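Local coordinates for protein polyketide synthase (Lyngbya majuscula 19L, PDB 3QIT) that probably hydrolyses the thioester of a finished polyketide chain, as the decarboxylating thioesterase that helps form the terminal alkene of curacin A, at residues Phe160-Gln172 with Glu180-Pro192. Sequence-based numbering, arbitrary orientation. Where two conformers were deposited one is given.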
loop_
_atom_site.group_PDB
_atom_site.type_symbol
_atom_site.label_atom_id
_atom_site.label_comp_id
_atom_site.label_asym_id
_atom_site.label_seq_id
_atom_site.Cartn_x
_atom_site.Cartn_y
_atom_site.Cartn_z
ATOM N N PHE B 160 29.135 10.168 -0.496
ATOM C CA PHE B 160 30.016 10.750 -1.501
ATOM C C PHE B 160 30.862 11.801 -0.801
ATOM O O PHE B 160 30.423 12.401 0.192
ATOM C CB PHE B 160 29.243 11.448 -2.633
ATOM C CG PHE B 160 28.262 10.570 -3.353
ATOM C CD1 PHE B 160 28.706 9.617 -4.277
ATOM C CD2 PHE B 160 26.899 10.752 -3.178
ATOM C CE1 PHE B 160 27.793 8.803 -4.978
ATOM C CE2 PHE B 160 25.974 9.941 -3.887
ATOM C CZ PHE B 160 26.422 8.965 -4.764
ATOM N N PRO B 161 32.075 12.020 -1.298
ATOM C CA PRO B 161 32.912 13.037 -0.657
ATOM C C PRO B 161 32.402 14.468 -0.857
ATOM O O PRO B 161 32.694 15.333 -0.025
ATOM C CB PRO B 161 34.273 12.854 -1.334
ATOM C CG PRO B 161 34.018 12.126 -2.580
ATOM C CD PRO B 161 32.822 11.244 -2.306
ATOM N N ASP B 162 31.672 14.709 -1.949
ATOM C CA ASP B 162 31.147 16.044 -2.283
ATOM C C ASP B 162 30.011 15.991 -3.308
ATOM O O ASP B 162 29.718 14.935 -3.875
ATOM C CB ASP B 162 32.271 16.982 -2.781
ATOM C CG ASP B 162 33.080 16.392 -3.922
ATOM O OD1 ASP B 162 32.523 15.662 -4.760
ATOM O OD2 ASP B 162 34.299 16.660 -3.987
ATOM N N VAL B 163 29.365 17.135 -3.541
ATOM C CA VAL B 163 28.222 17.181 -4.449
ATOM C C VAL B 163 28.677 16.925 -5.882
ATOM O O VAL B 163 27.953 16.296 -6.646
ATOM C CB VAL B 163 27.436 18.536 -4.333
ATOM C CG1 VAL B 163 26.311 18.616 -5.381
ATOM C CG2 VAL B 163 26.859 18.666 -2.949
ATOM N N ALA B 164 29.885 17.381 -6.231
ATOM C CA ALA B 164 30.437 17.163 -7.579
ATOM C C ALA B 164 30.496 15.661 -7.926
ATOM O O ALA B 164 30.271 15.278 -9.066
ATOM C CB ALA B 164 31.832 17.764 -7.685
ATOM N N THR B 165 30.822 14.836 -6.939
ATOM C CA THR B 165 30.880 13.379 -7.136
ATOM C C THR B 165 29.478 12.803 -7.382
ATOM O O THR B 165 29.297 11.963 -8.261
ATOM C CB THR B 165 31.604 12.695 -5.966
ATOM O OG1 THR B 165 32.951 13.193 -5.893
ATOM C CG2 THR B 165 31.626 11.174 -6.148
ATOM N N ALA B 166 28.475 13.320 -6.657
ATOM C CA ALA B 166 27.094 12.895 -6.864
ATOM C C ALA B 166 26.657 13.323 -8.243
ATOM O O ALA B 166 25.997 12.554 -8.958
ATOM C CB ALA B 166 26.156 13.509 -5.811
ATOM N N ALA B 167 27.007 14.554 -8.629
ATOM C CA ALA B 167 26.647 15.020 -9.974
ATOM C C ALA B 167 27.282 14.157 -11.054
ATOM O O ALA B 167 26.641 13.883 -12.056
ATOM C CB ALA B 167 27.058 16.480 -10.170
ATOM N N SER B 168 28.532 13.746 -10.856
ATOM C CA SER B 168 29.212 12.877 -11.824
ATOM C C SER B 168 28.448 11.565 -12.010
ATOM O O SER B 168 28.319 11.053 -13.138
ATOM C CB SER B 168 30.647 12.593 -11.370
ATOM O OG SER B 168 31.407 13.787 -11.343
ATOM N N ARG B 169 27.953 11.014 -10.902
ATOM C CA ARG B 169 27.151 9.808 -10.966
ATOM C C ARG B 169 25.867 10.036 -11.769
ATOM O O ARG B 169 25.468 9.176 -12.542
ATOM C CB ARG B 169 26.822 9.271 -9.567
ATOM C CG ARG B 169 26.067 7.945 -9.635
ATOM C CD ARG B 169 26.157 7.172 -8.347
ATOM N NE ARG B 169 27.474 6.557 -8.183
ATOM C CZ ARG B 169 27.761 5.681 -7.227
ATOM N NH1 ARG B 169 26.821 5.316 -6.366
ATOM N NH2 ARG B 169 28.983 5.175 -7.123
ATOM N N LEU B 170 25.215 11.184 -11.596
ATOM C CA LEU B 170 24.041 11.474 -12.434
ATOM C C LEU B 170 24.389 11.553 -13.931
ATOM O O LEU B 170 23.617 11.048 -14.771
ATOM C CB LEU B 170 23.366 12.776 -11.996
ATOM C CG LEU B 170 22.841 12.844 -10.553
ATOM C CD1 LEU B 170 22.164 14.207 -10.357
ATOM C CD2 LEU B 170 21.854 11.683 -10.277
ATOM N N ARG B 171 25.520 12.201 -14.240
ATOM C CA ARG B 171 25.927 12.384 -15.638
ATOM C C ARG B 171 26.360 11.057 -16.275
ATOM O O ARG B 171 26.151 10.852 -17.480
ATOM C CB ARG B 171 26.991 13.490 -15.798
ATOM C CG ARG B 171 27.141 14.022 -17.240
ATOM C CD ARG B 171 28.051 15.257 -17.316
ATOM N NE ARG B 171 28.130 15.797 -18.678
ATOM C CZ ARG B 171 29.175 16.448 -19.184
ATOM N NH1 ARG B 171 30.263 16.656 -18.449
ATOM N NH2 ARG B 171 29.137 16.896 -20.434
ATOM N N GLN B 172 26.920 10.142 -15.483
ATOM C CA GLN B 172 27.244 8.826 -16.019
ATOM C C GLN B 172 25.968 8.064 -16.381
ATOM O O GLN B 172 25.949 7.366 -17.403
ATOM C CB GLN B 172 28.170 8.047 -15.075
ATOM C CG GLN B 172 29.552 8.700 -14.973
ATOM C CD GLN B 172 30.569 7.877 -14.202
ATOM O OE1 GLN B 172 30.670 6.664 -14.378
ATOM N NE2 GLN B 172 31.343 8.544 -13.356
ATOM N N GLU B 180 26.496 21.424 -15.923
ATOM C CA GLU B 180 25.714 22.391 -15.145
ATOM C C GLU B 180 24.410 21.813 -14.580
ATOM O O GLU B 180 24.084 22.049 -13.417
ATOM C CB GLU B 180 25.398 23.658 -15.966
ATOM C CG GLU B 180 26.634 24.466 -16.421
ATOM C CD GLU B 180 27.179 24.068 -17.805
ATOM O OE1 GLU B 180 27.299 22.861 -18.111
ATOM O OE2 GLU B 180 27.518 24.984 -18.593
ATOM N N PHE B 181 23.658 21.104 -15.421
ATOM C CA PHE B 181 22.350 20.588 -15.031
ATOM C C PHE B 181 22.560 19.411 -14.081
ATOM O O PHE B 181 21.843 19.285 -13.094
ATOM C CB PHE B 181 21.511 20.197 -16.255
ATOM C CG PHE B 181 20.040 19.938 -15.953
ATOM C CD1 PHE B 181 19.397 20.551 -14.872
ATOM C CD2 PHE B 181 19.302 19.109 -16.776
ATOM C CE1 PHE B 181 18.036 20.300 -14.595
ATOM C CE2 PHE B 181 17.946 18.864 -16.529
ATOM C CZ PHE B 181 17.323 19.449 -15.428
ATOM N N SER B 182 23.582 18.600 -14.342
ATOM C CA SER B 182 23.894 17.489 -13.428
ATOM C C SER B 182 24.177 18.031 -12.019
ATOM O O SER B 182 23.743 17.469 -10.989
ATOM C CB SER B 182 25.054 16.629 -13.967
ATOM O OG SER B 182 26.300 17.264 -13.773
ATOM N N TYR B 183 24.879 19.142 -11.957
ATOM C CA TYR B 183 25.168 19.775 -10.681
ATOM C C TYR B 183 23.918 20.329 -9.998
ATOM O O TYR B 183 23.705 20.101 -8.823
ATOM C CB TYR B 183 26.211 20.881 -10.867
ATOM C CG TYR B 183 26.664 21.404 -9.541
ATOM C CD1 TYR B 183 27.722 20.786 -8.853
ATOM C CD2 TYR B 183 25.988 22.451 -8.927
ATOM C CE1 TYR B 183 28.126 21.249 -7.604
ATOM C CE2 TYR B 183 26.376 22.922 -7.687
ATOM C CZ TYR B 183 27.436 22.322 -7.032
ATOM O OH TYR B 183 27.802 22.809 -5.806
ATOM N N ILE B 184 23.091 21.054 -10.744
ATOM C CA ILE B 184 21.827 21.575 -10.242
ATOM C C ILE B 184 20.927 20.452 -9.618
ATOM O O ILE B 184 20.335 20.612 -8.521
ATOM C CB ILE B 184 21.145 22.362 -11.410
ATOM C CG1 ILE B 184 21.857 23.725 -11.555
ATOM C CG2 ILE B 184 19.646 22.513 -11.206
ATOM C CD1 ILE B 184 21.609 24.434 -12.883
ATOM N N LEU B 185 20.857 19.325 -10.305
ATOM C CA LEU B 185 20.058 18.171 -9.836
ATOM C C LEU B 185 20.638 17.597 -8.539
ATOM O O LEU B 185 19.928 17.438 -7.564
ATOM C CB LEU B 185 20.028 17.106 -10.912
ATOM C CG LEU B 185 19.168 17.481 -12.125
ATOM C CD1 LEU B 185 19.506 16.543 -13.291
ATOM C CD2 LEU B 185 17.709 17.406 -11.776
ATOM N N ALA B 186 21.956 17.380 -8.523
ATOM C CA ALA B 186 22.622 16.814 -7.328
ATOM C C ALA B 186 22.520 17.734 -6.107
ATOM O O ALA B 186 22.335 17.267 -4.988
ATOM C CB ALA B 186 24.096 16.485 -7.636
ATOM N N GLN B 187 22.709 19.044 -6.328
ATOM C CA GLN B 187 22.509 20.092 -5.337
ATOM C C GLN B 187 21.179 19.953 -4.618
ATOM O O GLN B 187 21.116 20.049 -3.392
ATOM C CB GLN B 187 22.573 21.442 -6.102
ATOM C CG GLN B 187 22.362 22.747 -5.361
ATOM C CD GLN B 187 22.582 23.957 -6.317
ATOM O OE1 GLN B 187 21.802 24.185 -7.240
ATOM N NE2 GLN B 187 23.646 24.710 -6.092
ATOM N N ARG B 188 20.129 19.645 -5.370
ATOM C CA ARG B 188 18.802 19.570 -4.791
ATOM C C ARG B 188 18.588 18.306 -3.941
ATOM O O ARG B 188 17.840 18.325 -2.964
ATOM C CB ARG B 188 17.733 19.689 -5.883
ATOM C CG ARG B 188 16.329 19.821 -5.324
ATOM C CD ARG B 188 15.394 20.443 -6.341
ATOM N NE ARG B 188 14.049 20.627 -5.787
ATOM C CZ ARG B 188 13.042 19.751 -5.869
ATOM N NH1 ARG B 188 13.214 18.582 -6.468
ATOM N NH2 ARG B 188 11.853 20.057 -5.336
ATOM N N ILE B 189 19.259 17.223 -4.320
ATOM C CA ILE B 189 18.996 15.920 -3.704
ATOM C C ILE B 189 20.189 15.325 -2.982
ATOM O O ILE B 189 20.312 14.114 -2.889
ATOM C CB ILE B 189 18.392 14.902 -4.691
ATOM C CG1 ILE B 189 19.275 14.706 -5.948
ATOM C CG2 ILE B 189 16.920 15.313 -5.020
ATOM C CD1 ILE B 189 18.892 13.413 -6.738
ATOM N N THR B 190 21.036 16.186 -2.433
ATOM C CA THR B 190 22.081 15.704 -1.511
ATOM C C THR B 190 21.995 16.431 -0.170
ATOM O O THR B 190 21.456 17.552 -0.089
ATOM C CB THR B 190 23.491 15.838 -2.085
ATOM O OG1 THR B 190 23.682 17.163 -2.612
ATOM C CG2 THR B 190 23.711 14.806 -3.191
ATOM N N GLN B 191 22.562 15.810 0.866
ATOM C CA GLN B 191 22.576 16.396 2.199
ATOM C C GLN B 191 23.790 15.845 2.927
ATOM O O GLN B 191 24.226 14.712 2.624
ATOM C CB GLN B 191 21.286 16.058 2.963
ATOM C CG GLN B 191 21.195 14.573 3.371
ATOM C CD GLN B 191 19.857 14.153 3.976
ATOM O OE1 GLN B 191 19.715 13.012 4.404
ATOM N NE2 GLN B 191 18.873 15.047 3.978
ATOM N N PRO B 192 24.338 16.622 3.881
ATOM C CA PRO B 192 25.497 16.134 4.646
ATOM C C PRO B 192 25.167 14.874 5.454
ATOM O O PRO B 192 24.063 14.756 6.017
ATOM C CB PRO B 192 25.824 17.298 5.591
ATOM C CG PRO B 192 25.191 18.530 4.953
ATOM C CD PRO B 192 23.942 17.993 4.273
#
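Val163 meets the Tyr183 ring obliquely, its CG1 lying 3.9 Å from CE1 of that ring. The Phe160 ring takes CA of Ala166 over the centre of one face and CZ of Arg169 in plane at its edge, and packs edge-to-face with Trp199; its CE1 in turn lies over one face of the Arg169 guanidinium, offset toward the rim. CD1 of Leu185 sits over the centre of one Phe181 face. The helices come close where side chains are small: CB of Ala186 is a knob set among Val163, Ala166, Ala167 and Leu170, 3.6 Å from N of Ala167. On one flank, CD1 of Leu170 reaches CB of Leu185 at 3.6 Å; on the other, Val163 forks over the helix end. With CG1 turned anti to its own backbone N (chi1 175°), that branch meets N of Gln187, while CG2 touches OG1 of Thr190 at 3.5 Å. The same hydroxyl donates to O of Ala186, 2.7 Å away and from above the carbonyl plane, which leaves the CG2 methyl of Thr190 against CB of Ala166 at 3.8 Å. Replacing Thr190 with an alanine is likely to leave the Ala186 carbonyl without this hydroxyl donor and to open a gap beside Val163 and Ala166. The side chains of Ala166, Leu170 and Thr190 also touch Trp199 of strand 196-199. The axes of 163-172 and 180-188 come within 8.2 Å, 119° between their N-to-C directions: a steeply crossed helix pair leading into a small antiparallel strand pair, consistent with the lid inserted into the alpha/beta hydrolase fold of thioesterases.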